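Local coordinates for protein 4-hydroxythreonine-4-phosphate dehydrogenase (Legionella pneumophila subsp. pneumophila, PDB 6XMY) that probably catalyses the NAD(P)-dependent oxidation of 4-(phosphooxy)-L-threonine in pyridoxine 5'-phosphate biosynthesis, and binds NAD and a zinc ion, at residues L28-E32 against T33-V37; L103-G106 against A107-S111; D176-S180 against L181-K185; E226-T229 against P230-T234. All blocks are in the same frame, centred on the assembly; numbering follows the deposited sequence. Where two conformers were deposited one is given.

Contact 1 (L28-E32 against T33-V37)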
ATOM      1  N   LEU A  28       1.625 -17.654   3.000  1.00  9.10           N
ATOM      2  CA  LEU A  28       1.908 -18.890   3.718  1.00 10.70           C
ATOM      3  C   LEU A  28       2.640 -18.611   5.022  1.00 13.05           C
ATOM      4  O   LEU A  28       2.435 -19.325   6.009  1.00 14.06           O
ATOM      5  CB  LEU A  28       2.701 -19.849   2.828  1.00 11.95           C
ATOM      6  CG  LEU A  28       1.978 -20.314   1.563  1.00 12.18           C
ATOM      7  CD1 LEU A  28       2.911 -21.095   0.653  1.00 11.95           C
ATOM      8  CD2 LEU A  28       0.738 -21.162   1.906  1.00 13.83           C
ATOM      9  N   ALA A  29       3.478 -17.566   5.058  1.00 11.77           N
ATOM     10  CA  ALA A  29       4.140 -17.175   6.299  1.00 13.56           C
ATOM     11  C   ALA A  29       3.152 -16.789   7.393  1.00 15.06           C
ATOM     12  O   ALA A  29       3.493 -16.871   8.580  1.00 17.18           O
ATOM     13  CB  ALA A  29       5.114 -16.023   6.042  1.00 15.09           C
ATOM     14  N   LEU A  30       1.942 -16.373   7.027  1.00 12.76           N
ATOM     15  CA  LEU A  30       0.940 -16.035   8.028  1.00 13.20           C
ATOM     16  C   LEU A  30       0.369 -17.266   8.715  1.00 12.44           C
ATOM     17  O   LEU A  30      -0.306 -17.122   9.741  1.00 12.43           O
ATOM     18  CB  LEU A  30      -0.178 -15.217   7.374  1.00 12.24           C
ATOM     19  CG  LEU A  30       0.311 -13.910   6.734  1.00 12.26           C
ATOM     20  CD1 LEU A  30      -0.792 -13.198   5.964  1.00 12.24           C
ATOM     21  CD2 LEU A  30       0.933 -12.971   7.775  1.00 15.02           C
ATOM     22  N   ALA A  31       0.618 -18.466   8.177  1.00 13.22           N
ATOM     23  CA  ALA A  31       0.017 -19.670   8.740  1.00 12.81           C
ATOM     24  C   ALA A  31       0.483 -19.913  10.164  1.00 12.84           C
ATOM     25  O   ALA A  31      -0.261 -20.474  10.977  1.00 15.07           O
ATOM     26  CB  ALA A  31       0.334 -20.887   7.870  1.00 15.48           C
ATOM     27  N   GLU A  32       1.692 -19.484  10.494  1.00 14.63           N
ATOM     28  CA  GLU A  32       2.229 -19.748  11.816  1.00 19.24           C
ATOM     29  C   GLU A  32       1.829 -18.711  12.855  1.00 21.73           C
ATOM     30  O   GLU A  32       2.137 -18.891  14.041  1.00 25.58           O
ATOM     31  CB  GLU A  32       3.747 -19.909  11.733  1.00 26.03           C
ATOM     32  CG  GLU A  32       4.119 -21.173  10.989  1.00 33.27           C
ATOM     33  CD  GLU A  32       3.480 -22.400  11.620  1.00 39.08           C
ATOM     34  OE1 GLU A  32       3.263 -22.405  12.853  1.00 41.25           O
ATOM     35  OE2 GLU A  32       3.179 -23.360  10.887  1.00 44.19           O
ATOM     36  N   THR A  33       1.138 -17.655  12.448  1.00 16.49           N
ATOM     37  CA  THR A  33       0.690 -16.614  13.354  1.00 15.40           C
ATOM     38  C   THR A  33      -0.730 -16.905  13.829  1.00 15.09           C
ATOM     39  O   THR A  33      -1.395 -17.834  13.366  1.00 16.95           O
ATOM     40  CB  THR A  33       0.706 -15.258  12.650  1.00 16.58           C
ATOM     41  OG1 THR A  33      -0.403 -15.175  11.741  1.00 14.65           O
ATOM     42  CG2 THR A  33       2.007 -15.065  11.878  1.00 17.72           C
ATOM     43  N   ASP A  34      -1.197 -16.079  14.765  1.00 16.37           N
ATOM     44  CA  ASP A  34      -2.603 -16.037  15.148  1.00 18.25           C
ATOM     45  C   ASP A  34      -3.286 -14.780  14.623  1.00 17.45           C
ATOM     46  O   ASP A  34      -4.294 -14.338  15.186  1.00 17.93           O
ATOM     47  CB  ASP A  34      -2.773 -16.189  16.662  1.00 21.45           C
ATOM     48  CG  ASP A  34      -2.197 -15.025  17.431  1.00 30.59           C
ATOM     49  OD1 ASP A  34      -2.516 -14.889  18.635  1.00 36.16           O
ATOM     50  OD2 ASP A  34      -1.445 -14.232  16.832  1.00 31.83           O
ATOM     51  N   LEU A  35      -2.749 -14.191  13.564  1.00 14.61           N
ATOM     52  CA  LEU A  35      -3.366 -13.018  12.972  1.00 13.44           C
ATOM     53  C   LEU A  35      -4.622 -13.451  12.225  1.00 13.87           C
ATOM     54  O   LEU A  35      -4.600 -14.462  11.515  1.00 16.45           O
ATOM     55  CB  LEU A  35      -2.384 -12.323  12.029  1.00 14.25           C
ATOM     56  CG  LEU A  35      -1.168 -11.681  12.707  1.00 16.04           C
ATOM     57  CD1 LEU A  35      -0.076 -11.377  11.693  1.00 17.01           C
ATOM     58  CD2 LEU A  35      -1.558 -10.416  13.450  1.00 18.47           C
ATOM     59  N   PRO A  36      -5.723 -12.748  12.377  1.00 14.17           N
ATOM     60  CA  PRO A  36      -7.006 -13.262  11.861  1.00 13.38           C
ATOM     61  C   PRO A  36      -7.173 -12.952  10.380  1.00 12.21           C
ATOM     62  O   PRO A  36      -7.786 -11.964   9.964  1.00 15.44           O
ATOM     63  CB  PRO A  36      -8.026 -12.506  12.709  1.00 17.03           C
ATOM     64  CG  PRO A  36      -7.351 -11.203  13.001  1.00 16.08           C
ATOM     65  CD  PRO A  36      -5.897 -11.524  13.179  1.00 15.97           C
ATOM     66  N   VAL A  37      -6.597 -13.822   9.553  1.00 10.65           N
ATOM     67  CA  VAL A  37      -6.492 -13.567   8.125  1.00 10.62           C
ATOM     68  C   VAL A  37      -7.199 -14.654   7.333  1.00  9.20           C
ATOM     69  O   VAL A  37      -7.289 -15.814   7.753  1.00 11.05           O
ATOM     70  CB  VAL A  37      -5.021 -13.434   7.672  1.00 10.65           C
ATOM     71  CG1 VAL A  37      -4.347 -12.287   8.408  1.00 11.58           C
ATOM     72  CG2 VAL A  37      -4.268 -14.752   7.885  1.00 12.48           C
TER

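Contact 2 (L103-G106 against A107-S111)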
ATOM      1  N   LEU A 103      -8.199  -8.583  -6.707  1.00 10.83           N
ATOM      2  CA  LEU A 103      -8.389  -7.183  -6.333  1.00 10.31           C
ATOM      3  C   LEU A 103      -9.868  -6.811  -6.312  1.00 10.05           C
ATOM      4  O   LEU A 103     -10.333  -6.108  -5.400  1.00 10.92           O
ATOM      5  CB  LEU A 103      -7.642  -6.269  -7.308  1.00 12.21           C
ATOM      6  CG  LEU A 103      -6.186  -5.912  -6.992  1.00 15.90           C
ATOM      7  CD1 LEU A 103      -5.379  -7.115  -6.574  1.00 17.53           C
ATOM      8  CD2 LEU A 103      -5.533  -5.203  -8.167  1.00 14.85           C
ATOM      9  N   THR A 104     -10.617  -7.253  -7.325  1.00 11.22           N
ATOM     10  CA  THR A 104     -12.026  -6.887  -7.438  1.00 12.23           C
ATOM     11  C   THR A 104     -12.833  -7.563  -6.347  1.00 11.27           C
ATOM     12  O   THR A 104     -13.637  -6.923  -5.656  1.00 12.71           O
ATOM     13  CB  THR A 104     -12.544  -7.288  -8.825  1.00 13.51           C
ATOM     14  OG1 THR A 104     -11.736  -6.673  -9.838  1.00 15.81           O
ATOM     15  CG2 THR A 104     -14.007  -6.866  -9.010  1.00 17.08           C
ATOM     16  N   LEU A 105     -12.606  -8.855  -6.149  1.00 14.41           N
ATOM     17  CA  LEU A 105     -13.296  -9.569  -5.086  1.00 15.79           C
ATOM     18  C   LEU A 105     -12.902  -9.031  -3.714  1.00 15.50           C
ATOM     19  O   LEU A 105     -13.761  -8.850  -2.843  1.00 19.50           O
ATOM     20  CB  LEU A 105     -12.996 -11.058  -5.214  1.00 21.24           C
ATOM     21  CG  LEU A 105     -13.809 -12.088  -4.460  1.00 20.54           C
ATOM     22  CD1 LEU A 105     -15.312 -11.912  -4.676  1.00 17.45           C
ATOM     23  CD2 LEU A 105     -13.324 -13.456  -4.933  1.00 19.79           C
ATOM     24  N   GLY A 106     -11.621  -8.718  -3.515  1.00 15.76           N
ATOM     25  CA  GLY A 106     -11.193  -8.173  -2.234  1.00 16.41           C
ATOM     26  C   GLY A 106     -11.846  -6.841  -1.914  1.00 13.33           C
ATOM     27  O   GLY A 106     -12.327  -6.620  -0.798  1.00 14.32           O
ATOM     28  N   ALA A 107     -11.882  -5.935  -2.895  1.00 11.56           N
ATOM     29  CA  ALA A 107     -12.539  -4.648  -2.689  1.00 11.36           C
ATOM     30  C   ALA A 107     -14.022  -4.834  -2.401  1.00 11.83           C
ATOM     31  O   ALA A 107     -14.572  -4.212  -1.483  1.00 12.28           O
ATOM     32  CB  ALA A 107     -12.341  -3.756  -3.914  1.00 11.92           C
ATOM     33  N   SER A 108     -14.686  -5.679  -3.192  1.00 10.78           N
ATOM     34  CA  SER A 108     -16.124  -5.893  -3.043  1.00 12.74           C
ATOM     35  C   SER A 108     -16.461  -6.494  -1.684  1.00 12.89           C
ATOM     36  O   SER A 108     -17.389  -6.034  -1.000  1.00 13.46           O
ATOM     37  CB  SER A 108     -16.616  -6.810  -4.161  1.00 14.93           C
ATOM     38  OG  SER A 108     -18.011  -7.005  -4.054  1.00 18.46           O
ATOM     39  N   LEU A 109     -15.732  -7.535  -1.280  1.00 11.31           N
ATOM     40  CA  LEU A 109     -16.042  -8.211  -0.021  1.00 11.46           C
ATOM     41  C   LEU A 109     -15.793  -7.295   1.167  1.00 12.70           C
ATOM     42  O   LEU A 109     -16.560  -7.299   2.132  1.00 14.70           O
ATOM     43  CB  LEU A 109     -15.236  -9.502   0.104  1.00 11.43           C
ATOM     44  CG  LEU A 109     -15.611 -10.619  -0.865  1.00 11.85           C
ATOM     45  CD1 LEU A 109     -14.591 -11.743  -0.769  1.00 12.64           C
ATOM     46  CD2 LEU A 109     -17.026 -11.123  -0.570  1.00 13.64           C
ATOM     47  N   CYS A 110     -14.741  -6.478   1.109  1.00 11.80           N
ATOM     48  CA  CYS A 110     -14.519  -5.504   2.171  1.00 12.72           C
ATOM     49  C   CYS A 110     -15.552  -4.386   2.134  1.00 12.28           C
ATOM     50  O   CYS A 110     -15.983  -3.904   3.188  1.00 14.63           O
ATOM     51  CB  CYS A 110     -13.100  -4.942   2.089  1.00 12.52           C
ATOM     52  SG  CYS A 110     -11.879  -6.166   2.547  1.00 13.59           S
ATOM     53  N   SER A 111     -15.962  -3.960   0.936  1.00 12.75           N
ATOM     54  CA  SER A 111     -16.962  -2.901   0.827  0.66 13.78           C
ATOM     55  C   SER A 111     -18.261  -3.304   1.505  1.00 15.32           C
ATOM     56  O   SER A 111     -18.940  -2.470   2.113  1.00 18.42           O
ATOM     57  CB  SER A 111     -17.224  -2.583  -0.645  0.66 14.96           C
ATOM     58  OG  SER A 111     -18.253  -1.619  -0.780  0.66 18.10           O
TER

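Contact 3 (D176-S180 against L181-K185)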
ATOM      1  N   ASP A 176       3.390  18.413 -15.024  1.00 12.57           N
ATOM      2  CA  ASP A 176       2.051  18.769 -15.473  1.00 15.90           C
ATOM      3  C   ASP A 176       0.965  18.138 -14.618  1.00 14.33           C
ATOM      4  O   ASP A 176      -0.154  18.659 -14.589  1.00 18.17           O
ATOM      5  CB  ASP A 176       1.862  18.382 -16.939  1.00 16.73           C
ATOM      6  CG  ASP A 176       2.656  19.265 -17.877  1.00 20.90           C
ATOM      7  OD1 ASP A 176       2.854  20.453 -17.547  1.00 23.05           O
ATOM      8  OD2 ASP A 176       3.076  18.778 -18.947  1.00 22.99           O
ATOM      9  N   ALA A 177       1.261  17.040 -13.922  1.00 12.14           N
ATOM     10  CA  ALA A 177       0.247  16.412 -13.088  1.00 12.79           C
ATOM     11  C   ALA A 177       0.012  17.158 -11.787  1.00 15.18           C
ATOM     12  O   ALA A 177      -1.028  16.945 -11.151  1.00 18.70           O
ATOM     13  CB  ALA A 177       0.635  14.971 -12.770  1.00 12.96           C
ATOM     14  N   ILE A 178       0.935  18.021 -11.369  1.00 12.66           N
ATOM     15  CA  ILE A 178       0.851  18.674 -10.065  1.00 13.59           C
ATOM     16  C   ILE A 178       0.202  20.041 -10.226  1.00 14.91           C
ATOM     17  O   ILE A 178       0.786  20.960 -10.810  1.00 18.70           O
ATOM     18  CB  ILE A 178       2.222  18.778  -9.388  1.00 14.56           C
ATOM     19  CG1 ILE A 178       2.766  17.374  -9.106  1.00 17.79           C
ATOM     20  CG2 ILE A 178       2.116  19.620  -8.109  1.00 16.15           C
ATOM     21  CD1 ILE A 178       4.223  17.357  -8.757  1.00 17.25           C
ATOM     22  N   SER A 179      -1.001  20.177  -9.689  1.00 15.05           N
ATOM     23  CA  SER A 179      -1.712  21.442  -9.626  1.00 13.42           C
ATOM     24  C   SER A 179      -1.873  21.826  -8.161  1.00 12.71           C
ATOM     25  O   SER A 179      -1.719  20.994  -7.261  1.00 11.26           O
ATOM     26  CB  SER A 179      -3.097  21.316 -10.259  1.00 13.90           C
ATOM     27  OG  SER A 179      -3.888  20.389  -9.540  1.00 15.45           O
ATOM     28  N   SER A 180      -2.196  23.100  -7.925  1.00 13.05           N
ATOM     29  CA  SER A 180      -2.467  23.528  -6.556  1.00 12.39           C
ATOM     30  C   SER A 180      -3.634  22.740  -5.960  1.00 12.74           C
ATOM     31  O   SER A 180      -3.574  22.310  -4.802  1.00 13.09           O
ATOM     32  CB  SER A 180      -2.746  25.031  -6.514  1.00 12.98           C
ATOM     33  OG  SER A 180      -1.598  25.779  -6.897  1.00 15.27           O
ATOM     34  N   LEU A 181      -4.694  22.523  -6.748  1.00 13.53           N
ATOM     35  CA  LEU A 181      -5.852  21.780  -6.259  1.00 15.34           C
ATOM     36  C   LEU A 181      -5.485  20.356  -5.867  1.00 12.55           C
ATOM     37  O   LEU A 181      -5.970  19.843  -4.856  1.00 13.74           O
ATOM     38  CB  LEU A 181      -6.954  21.774  -7.317  1.00 19.64           C
ATOM     39  CG  LEU A 181      -7.866  22.998  -7.341  1.00 28.53           C
ATOM     40  CD1 LEU A 181      -9.011  22.785  -8.321  1.00 31.21           C
ATOM     41  CD2 LEU A 181      -8.406  23.266  -5.945  1.00 30.63           C
ATOM     42  N   LEU A 182      -4.628  19.699  -6.651  1.00 11.64           N
ATOM     43  CA  LEU A 182      -4.240  18.335  -6.307  1.00 10.91           C
ATOM     44  C   LEU A 182      -3.486  18.298  -4.985  1.00 10.93           C
ATOM     45  O   LEU A 182      -3.753  17.447  -4.132  1.00 12.37           O
ATOM     46  CB  LEU A 182      -3.400  17.707  -7.421  1.00 11.92           C
ATOM     47  CG  LEU A 182      -2.861  16.304  -7.089  1.00 10.79           C
ATOM     48  CD1 LEU A 182      -3.989  15.288  -6.959  1.00 12.88           C
ATOM     49  CD2 LEU A 182      -1.863  15.859  -8.141  1.00 13.09           C
ATOM     50  N   ILE A 183      -2.541  19.226  -4.798  1.00 10.11           N
ATOM     51  CA  ILE A 183      -1.784  19.282  -3.548  1.00  9.50           C
ATOM     52  C   ILE A 183      -2.724  19.494  -2.371  1.00 10.26           C
ATOM     53  O   ILE A 183      -2.612  18.829  -1.332  1.00 11.49           O
ATOM     54  CB  ILE A 183      -0.720  20.390  -3.621  1.00 10.27           C
ATOM     55  CG1 ILE A 183       0.339  20.045  -4.674  1.00 11.25           C
ATOM     56  CG2 ILE A 183      -0.072  20.595  -2.262  1.00 10.74           C
ATOM     57  CD1 ILE A 183       1.281  21.190  -4.942  1.00 13.62           C
ATOM     58  N   ILE A 184      -3.673  20.420  -2.525  1.00 11.13           N
ATOM     59  CA  ILE A 184      -4.649  20.683  -1.468  1.00 11.21           C
ATOM     60  C   ILE A 184      -5.439  19.423  -1.129  1.00  9.79           C
ATOM     61  O   ILE A 184      -5.591  19.061   0.043  1.00 12.82           O
ATOM     62  CB  ILE A 184      -5.568  21.846  -1.877  1.00 10.88           C
ATOM     63  CG1 ILE A 184      -4.776  23.157  -1.908  1.00 12.82           C
ATOM     64  CG2 ILE A 184      -6.752  21.947  -0.918  1.00 12.30           C
ATOM     65  CD1 ILE A 184      -5.427  24.235  -2.739  1.00 15.02           C
ATOM     66  N   LYS A 185      -5.954  18.739  -2.151  1.00 11.38           N
ATOM     67  CA  LYS A 185      -6.805  17.582  -1.902  1.00 11.26           C
ATOM     68  C   LYS A 185      -6.014  16.444  -1.279  1.00 10.53           C
ATOM     69  O   LYS A 185      -6.507  15.754  -0.376  1.00 13.08           O
ATOM     70  CB  LYS A 185      -7.462  17.145  -3.206  1.00 13.91           C
ATOM     71  CG  LYS A 185      -8.544  18.111  -3.654  1.00 16.57           C
ATOM     72  CD  LYS A 185      -9.047  17.782  -5.043  1.00 22.44           C
ATOM     73  CE  LYS A 185     -10.157  18.734  -5.456  1.00 26.04           C
ATOM     74  NZ  LYS A 185     -10.639  18.451  -6.834  1.00 29.61           N
TER

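Contact 4 (E226-T229 against P230-T234)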
ATOM      1  N   GLU A 226       4.592  29.213  -8.404  1.00 15.48           N
ATOM      2  CA  GLU A 226       3.303  29.284  -9.081  1.00 15.04           C
ATOM      3  C   GLU A 226       2.275  28.278  -8.575  1.00 14.21           C
ATOM      4  O   GLU A 226       1.071  28.532  -8.703  1.00 16.62           O
ATOM      5  CB  GLU A 226       3.485  29.064 -10.588  1.00 19.58           C
ATOM      6  CG  GLU A 226       4.396  30.075 -11.287  1.00 21.86           C
ATOM      7  CD  GLU A 226       3.795  31.464 -11.357  1.00 30.50           C
ATOM      8  OE1 GLU A 226       2.575  31.612 -11.114  1.00 32.63           O
ATOM      9  OE2 GLU A 226       4.547  32.413 -11.659  1.00 35.10           O
ATOM     10  N   ILE A 227       2.708  27.155  -7.994  1.00 13.41           N
ATOM     11  CA  ILE A 227       1.817  26.028  -7.708  0.78 12.75           C
ATOM     12  C   ILE A 227       1.879  25.616  -6.241  1.00 12.11           C
ATOM     13  O   ILE A 227       0.853  25.540  -5.555  1.00 13.51           O
ATOM     14  CB  ILE A 227       2.154  24.818  -8.604  0.78 14.52           C
ATOM     15  CG1 ILE A 227       1.976  25.164 -10.084  0.78 19.21           C
ATOM     16  CG2 ILE A 227       1.316  23.607  -8.211  0.78 14.29           C
ATOM     17  CD1 ILE A 227       0.539  25.286 -10.512  0.78 21.77           C
ATOM     18  N   ILE A 228       3.084  25.317  -5.752  1.00 11.46           N
ATOM     19  CA  ILE A 228       3.200  24.672  -4.443  1.00 10.88           C
ATOM     20  C   ILE A 228       2.960  25.656  -3.306  1.00 11.39           C
ATOM     21  O   ILE A 228       2.122  25.419  -2.431  1.00 11.81           O
ATOM     22  CB  ILE A 228       4.526  23.913  -4.294  1.00 10.54           C
ATOM     23  CG1 ILE A 228       4.633  22.845  -5.386  1.00 11.49           C
ATOM     24  CG2 ILE A 228       4.606  23.292  -2.899  1.00 11.24           C
ATOM     25  CD1 ILE A 228       5.984  22.145  -5.442  1.00 12.53           C
ATOM     26  N   THR A 229       3.689  26.768  -3.284  1.00 12.61           N
ATOM     27  CA  THR A 229       3.471  27.750  -2.230  1.00 12.40           C
ATOM     28  C   THR A 229       2.038  28.255  -2.179  1.00 13.00           C
ATOM     29  O   THR A 229       1.490  28.339  -1.068  1.00 12.30           O
ATOM     30  CB  THR A 229       4.518  28.871  -2.308  1.00 12.71           C
ATOM     31  OG1 THR A 229       5.778  28.349  -1.874  1.00 14.68           O
ATOM     32  CG2 THR A 229       4.112  30.061  -1.433  1.00 16.02           C
ATOM     33  N   PRO A 230       1.377  28.587  -3.296  1.00 13.87           N
ATOM     34  CA  PRO A 230      -0.049  28.939  -3.201  1.00 13.65           C
ATOM     35  C   PRO A 230      -0.895  27.850  -2.566  1.00 13.48           C
ATOM     36  O   PRO A 230      -1.757  28.151  -1.729  1.00 15.33           O
ATOM     37  CB  PRO A 230      -0.434  29.223  -4.661  1.00 15.18           C
ATOM     38  CG  PRO A 230       0.841  29.705  -5.283  1.00 14.80           C
ATOM     39  CD  PRO A 230       1.910  28.849  -4.650  1.00 14.77           C
ATOM     40  N   ALA A 231      -0.667  26.587  -2.934  1.00 13.29           N
ATOM     41  CA  ALA A 231      -1.407  25.494  -2.314  1.00 13.40           C
ATOM     42  C   ALA A 231      -1.149  25.423  -0.812  1.00 13.05           C
ATOM     43  O   ALA A 231      -2.078  25.218  -0.029  1.00 12.33           O
ATOM     44  CB  ALA A 231      -1.036  24.164  -2.974  1.00 13.48           C
ATOM     45  N   LEU A 232       0.107  25.570  -0.391  1.00 10.47           N
ATOM     46  CA  LEU A 232       0.416  25.492   1.031  1.00 11.74           C
ATOM     47  C   LEU A 232      -0.176  26.674   1.794  1.00 11.12           C
ATOM     48  O   LEU A 232      -0.599  26.524   2.947  1.00 12.89           O
ATOM     49  CB  LEU A 232       1.927  25.395   1.249  1.00 12.34           C
ATOM     50  CG  LEU A 232       2.608  24.180   0.602  1.00 13.09           C
ATOM     51  CD1 LEU A 232       4.099  24.140   0.911  1.00 13.52           C
ATOM     52  CD2 LEU A 232       1.922  22.883   1.045  1.00 14.30           C
ATOM     53  N   ASN A 233      -0.195  27.860   1.179  1.00 11.33           N
ATOM     54  CA  ASN A 233      -0.866  28.997   1.804  1.00 13.29           C
ATOM     55  C   ASN A 233      -2.351  28.720   2.006  1.00 12.98           C
ATOM     56  O   ASN A 233      -2.915  29.042   3.062  1.00 14.89           O
ATOM     57  CB  ASN A 233      -0.686  30.250   0.951  1.00 16.19           C
ATOM     58  CG  ASN A 233       0.722  30.794   1.006  1.00 17.64           C
ATOM     59  OD1 ASN A 233       1.493  30.462   1.906  1.00 18.71           O
ATOM     60  ND2 ASN A 233       1.064  31.649   0.048  1.00 19.82           N
ATOM     61  N   THR A 234      -3.002  28.124   1.001  1.00 14.06           N
ATOM     62  CA  THR A 234      -4.413  27.773   1.136  1.00 13.25           C
ATOM     63  C   THR A 234      -4.611  26.788   2.275  1.00 13.48           C
ATOM     64  O   THR A 234      -5.513  26.953   3.107  1.00 14.18           O
ATOM     65  CB  THR A 234      -4.921  27.187  -0.183  1.00 15.55           C
ATOM     66  OG1 THR A 234      -4.867  28.196  -1.201  1.00 16.73           O
ATOM     67  CG2 THR A 234      -6.354  26.686  -0.045  1.00 15.40           C
TER

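Contact 1 (L28-E32 against T33-V37)
Thr33 is bound to Leu30 O through both its backbone N and its hydroxyl, and the hydroxyl also closes an ST turn with Leu35 N, in the connection that carries the chain from helix 23-29 into strand 37-41. The carbonyl oxygen of Leu30 thus takes two bonds from one residue. Thr33 OG1 donates to Leu30 O over 2.8 Å, tilted only modestly from the carbonyl plane, while Thr33 N reaches the same oxygen over 3.1 Å from well above that plane. The hydroxyl sits between the backbone N and the carbonyl carbon of its own residue (chi1 75°), and this placement lets it face Leu30 O and the following backbone at once. In the ST turn itself, Thr33 OG1 accepts from Leu35 N over 3.1 Å.

Next to these bonds the Leu30 side chain packs on the turn and on the start of the strand. Leu30 CB rests against Val37 CG2 at 4.1 Å, and Leu30 CD2 approaches Leu35 CD1 at 4.3 Å. Leu317 and Val320 of helix 314-328 cover this apolar cluster. Further out, the ammonium group of Lys70 is hydrogen-bonded to the carbonyl oxygens of both Ala31 and Thr33, so it spans the same bend. Pro36 forms the centre of an inverse gamma turn, in which Val37 N makes a weak 2.9 Å bond to Leu35 O.

Contact 2 (L103-G106 against A107-S111)
Leu105 lays its branched end over Leu109 one turn further along helix 96-111, the two side chains crossing at a slant. CG of Leu105 lies 3.8 Å from CD1 of Leu109, and Leu105 CD1 also faces the Leu109 branch point. The two leucines leave the backbone differently: CG of Leu105 is anti to its own N (chi1 -166°) and swings along the helix to meet Leu109. The Leu109 torsion, with CG anti to its carbonyl carbon (chi1 -68°), brings its CG within 3.2 Å of Leu105 O, so the carbonyl is covered by the side chain while its oxygen accepts from Leu109 N over 2.8 Å. Trp78 of strand 74-79 touches both leucines.

The turn is otherwise regular. Ala107 N binds Leu103 O, Ser108 N binds Thr104 O and Cys110 N binds Gly106 O, all as i to i+4 helical bonds. Thr104 OG1 is hydrogen-bonded to Met100 O, one turn back. Leu103 faces another way and touches His138, a predicted substrate-binding residue. The two leucine side chains thus meet each other by apolar contact alone, while the directional bonds along this part of the helix are those of the main chain.

Contact 3 (D176-S180 against L181-K185)
Ser179 caps the helix that starts just after it: its OG accepts from Leu182 N over 3.1 Å, with an N-H...O angle of 156°. The hydroxyl stands between the backbone N and the carbonyl carbon of Ser179 (chi1 63°), which turns it toward the first helical turn and also sets it beside Leu182 CB. The capping bond thus provides an acceptor for an N-H of that turn. The backbone of the same serine serves the next residue, since Ser179 O accepts from Ile183 N over 3.1 Å and the pair is nearly straight at 169°. One residue on, Ser180 O receives Ile184 N over 3.0 Å, the donor lying almost in line with the carbonyl bond. Ser180 OG is directed outside the turn, where it is hydrogen-bonded to Ile227 O in helix 223-237.

Apolar groups bracket these bonds. Ile178, just before the cap, places its CG2 3.6 Å from Ile183 CD1, the two side chains meeting at an angle. Leu182 CD2 comes within 3.3 Å of Ala177 O, so a methyl group rests at the end of a short, weakly bonded helical turn. Ile184 CG1 packs on Ser180 O at 3.2 Å and shields the carbonyl that Ile184 N uses. Lys185 NZ has its own partner, a salt bridge to Glu149. A serine N-cap preceded by an apolar residue that touches a side chain inside the helix, here Ile178 on Ile183, is the arrangement of a capped helix start with a hydrophobic staple, and it opens helix 180-197.

Contact 4 (E226-T229 against P230-T234)
This is a local contact across a proline kink within helix 223-237, the helix that links strand 204-208 to strand 241-246. Pro230 has no N-H to offer, and the preceding turn widens into a pi-type turn at 226-228. The Pro230 ring sits as a knob among Glu226, Ile227, Ile228 and Thr229: CG lies 3.6 Å from Glu226 O, and CD is 3.6 Å from Ile227 O.

Regular bonding resumes at once. Ala231 N reaches Ile227 O over 3.2 Å, and shorter bonds follow from Leu232 N to Ile228 O (2.9 Å) and from Asn233 N to Thr229 O (2.8 Å). Ile228 and Leu232 run side by side in the same direction, CG2 of Ile228 meeting CD1 of Leu232 at 3.9 Å; the methyl gets there because it is anti to the Ile228 N. On another face Asn233 crosses Thr229, with ND2 3.7 Å from Thr229 CG2. Ile228 also touches Ile183 of helix 180-197 and Pro245 of strand 241-246. The kink thus goes with the missing N-H of Pro230 and the wider turn before it: the ring lies beside the Glu226 carbonyl, and main-chain bonds carry the helix onward.

Contacts 3 and 4 form one neighbourhood, their centres about 9 Å apart. Besides the hydrogen bond from Ser180 to Ile227 O, Ser180 O packs against Ala231 CB at 3.6 Å and Ile227 CG2 on Ser179 C at 3.7 Å, so the capped helix start is held to the kinked helix. Contacts 1 and 2 lie in the other part of the chain, centres about 20 Å apart and not touching; centres of contacts 1 and 4 are about 45 Å apart. The Leu103 side chain of contact 2 is about 8 Å from NAD, that of Ala29 in contact 1 about 10 Å. In contact 3 the Ile178 side chain is about 10 Å from that of the zinc ligand His268. Contact 4 lies away from the NAD and metal sites.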